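Local atomic coordinates of conserved hypothetical protein (Staphylococcus aureus subsp. aureus, PDB entry 2AP3), a protein that is of unknown function but belongs to a family of putative cell-wall binding lipoproteins and folds into a long, all-helical bundle. Residues Y136-N141 and E168-K173. Sequence-based numbering, arbitrary orientation.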
loop_
_atom_site.group_PDB
_atom_site.type_symbol
_atom_site.label_atom_id
_atom_site.label_comp_id
_atom_site.label_asym_id
_atom_site.label_seq_id
_atom_site.Cartn_x
_atom_site.Cartn_y
_atom_site.Cartn_z
ATOM N N TYR A 136 -4.073 2.806 7.471
ATOM C CA TYR A 136 -4.331 1.400 7.711
ATOM C C TYR A 136 -3.934 1.025 9.140
ATOM O O TYR A 136 -4.727 0.416 9.872
ATOM C CB TYR A 136 -3.576 0.523 6.689
ATOM C CG TYR A 136 -3.773 -0.949 6.970
ATOM C CD1 TYR A 136 -5.015 -1.550 6.756
ATOM C CD2 TYR A 136 -2.741 -1.725 7.511
ATOM C CE1 TYR A 136 -5.229 -2.895 7.055
ATOM C CE2 TYR A 136 -2.947 -3.101 7.816
ATOM C CZ TYR A 136 -4.187 -3.670 7.565
ATOM O OH TYR A 136 -4.391 -5.013 7.866
ATOM N N LYS A 137 -2.714 1.396 9.546
ATOM C CA LYS A 137 -2.276 1.109 10.925
ATOM C C LYS A 137 -3.192 1.731 11.994
ATOM O O LYS A 137 -3.501 1.087 13.009
ATOM C CB LYS A 137 -0.831 1.542 11.125
ATOM C CG LYS A 137 0.126 0.696 10.310
ATOM C CD LYS A 137 1.597 1.017 10.667
ATOM C CE LYS A 137 2.059 2.283 10.052
ATOM N NZ LYS A 137 3.541 2.386 10.298
ATOM N N LYS A 138 -3.655 2.950 11.743
ATOM C CA LYS A 138 -4.540 3.608 12.699
ATOM C C LYS A 138 -5.815 2.779 12.844
ATOM O O LYS A 138 -6.299 2.545 13.950
ATOM C CB LYS A 138 -4.854 5.035 12.234
ATOM C CG LYS A 138 -5.616 5.824 13.244
ATOM C CD LYS A 138 -6.030 7.153 12.658
ATOM C CE LYS A 138 -6.899 7.916 13.602
ATOM N NZ LYS A 138 -6.098 8.450 14.703
ATOM N N ALA A 139 -6.345 2.335 11.708
ATOM C CA ALA A 139 -7.599 1.564 11.733
ATOM C C ALA A 139 -7.414 0.248 12.518
ATOM O O ALA A 139 -8.198 -0.061 13.429
ATOM C CB ALA A 139 -8.070 1.300 10.319
ATOM N N VAL A 140 -6.382 -0.531 12.187
ATOM C CA VAL A 140 -6.164 -1.843 12.843
ATOM C C VAL A 140 -5.835 -1.659 14.315
ATOM O O VAL A 140 -6.365 -2.378 15.175
ATOM C CB VAL A 140 -5.077 -2.675 12.125
ATOM C CG1 VAL A 140 -4.873 -3.992 12.834
ATOM C CG2 VAL A 140 -5.473 -2.904 10.694
ATOM N N ASN A 141 -5.038 -0.640 14.624
ATOM C CA ASN A 141 -4.793 -0.317 16.014
ATOM C C ASN A 141 -6.063 0.054 16.774
ATOM O O ASN A 141 -6.188 -0.318 17.936
ATOM C CB ASN A 141 -3.714 0.744 16.139
ATOM C CG ASN A 141 -2.307 0.148 16.023
ATOM O OD1 ASN A 141 -1.499 0.508 15.134
ATOM N ND2 ASN A 141 -2.004 -0.767 16.921
ATOM N N GLU A 168 -15.055 2.959 12.948
ATOM C CA GLU A 168 -15.791 3.397 11.764
ATOM C C GLU A 168 -15.173 4.616 11.117
ATOM O O GLU A 168 -15.012 4.652 9.899
ATOM C CB GLU A 168 -17.259 3.700 12.080
ATOM C CG GLU A 168 -18.117 2.463 12.135
ATOM C CD GLU A 168 -19.603 2.764 12.269
ATOM O OE1 GLU A 168 -20.359 1.781 12.403
ATOM O OE2 GLU A 168 -20.016 3.957 12.235
ATOM N N GLN A 169 -14.835 5.619 11.923
ATOM C CA GLN A 169 -14.310 6.867 11.369
ATOM C C GLN A 169 -12.945 6.624 10.708
ATOM O O GLN A 169 -12.621 7.182 9.636
ATOM C CB GLN A 169 -14.180 7.950 12.443
ATOM C CG GLN A 169 -13.777 9.301 11.864
ATOM C CD GLN A 169 -14.629 9.679 10.657
ATOM O OE1 GLN A 169 -15.855 9.775 10.755
ATOM N NE2 GLN A 169 -13.980 9.876 9.506
ATOM N N ASN A 170 -12.151 5.784 11.356
ATOM C CA ASN A 170 -10.846 5.432 10.828
ATOM C C ASN A 170 -10.934 4.706 9.513
ATOM O O ASN A 170 -10.092 4.914 8.630
ATOM C CB ASN A 170 -10.061 4.624 11.859
ATOM C CG ASN A 170 -9.702 5.447 13.065
ATOM O OD1 ASN A 170 -9.734 6.685 13.023
ATOM N ND2 ASN A 170 -9.361 4.772 14.152
ATOM N N TYR A 171 -11.978 3.888 9.363
ATOM C CA TYR A 171 -12.186 3.192 8.085
ATOM C C TYR A 171 -12.695 4.135 6.989
ATOM O O TYR A 171 -12.357 3.937 5.818
ATOM C CB TYR A 171 -13.039 1.929 8.243
ATOM C CG TYR A 171 -12.183 0.760 8.663
ATOM C CD1 TYR A 171 -11.288 0.188 7.769
ATOM C CD2 TYR A 171 -12.204 0.279 9.968
ATOM C CE1 TYR A 171 -10.465 -0.863 8.152
ATOM C CE2 TYR A 171 -11.397 -0.764 10.360
ATOM C CZ TYR A 171 -10.524 -1.342 9.441
ATOM O OH TYR A 171 -9.704 -2.382 9.819
ATOM N N LYS A 172 -13.460 5.163 7.362
ATOM C CA LYS A 172 -13.922 6.179 6.401
ATOM C C LYS A 172 -12.703 6.883 5.841
ATOM O O LYS A 172 -12.575 7.070 4.636
ATOM C CB LYS A 172 -14.852 7.211 7.045
ATOM C CG LYS A 172 -16.299 6.745 7.267
ATOM C CD LYS A 172 -17.128 7.883 7.826
ATOM C CE LYS A 172 -18.418 7.356 8.491
ATOM N NZ LYS A 172 -19.612 7.352 7.599
ATOM N N LYS A 173 -11.802 7.262 6.737
ATOM C CA LYS A 173 -10.571 7.911 6.343
ATOM C C LYS A 173 -9.676 6.990 5.508
ATOM O O LYS A 173 -9.047 7.443 4.537
ATOM C CB LYS A 173 -9.840 8.396 7.580
ATOM C CG LYS A 173 -10.564 9.496 8.349
ATOM C CD LYS A 173 -9.571 10.241 9.240
ATOM C CE LYS A 173 -9.092 9.403 10.429
ATOM N NZ LYS A 173 -7.697 9.791 10.807
#
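The amide of Asn170 lies against Lys138, its ND2 turned to the helix of that lysine and hydrogen-bonded to Ser142 OG, one turn further on. Ser142 OG also bonds Ala139 O, so this hydroxyl ties the buried amide to the facing backbone. On the other branch, Asn170 OD1 sits 3.1 Å from Lys138 CE, a close contact with a carbon. Chi1 of -173° puts Lys138 CG anti to the backbone N; the Lys138 and Asn170 side chains cross at about a right angle. The lysine bends at its last torsion, and its end crosses that of Lys173 at a slant, Lys173 NZ lying 3.5 Å from Lys138 CE; the two ammonium groups, NZ to NZ, are 4.4 Å apart and probably repel each other at this exposed margin. Beside the asparagine, Ala139 CA packs 3.9 Å from Asn170 CB. Ala139 CB then rests on a face of the Tyr171 ring, 3.7 Å from CZ and offset toward the hydroxyl end, a CH-pi contact. That hydroxyl reaches past the alanine to Glu143, which hydrogen-bonds it. Small Ala139, its CA nearest that of Asn170, is consistent with the 8.8 Å between segment axes. The segments, at 161°, lie on helices 109-150 and 157-195, consecutive antiparallel members of an elongated up-and-down helical bundle.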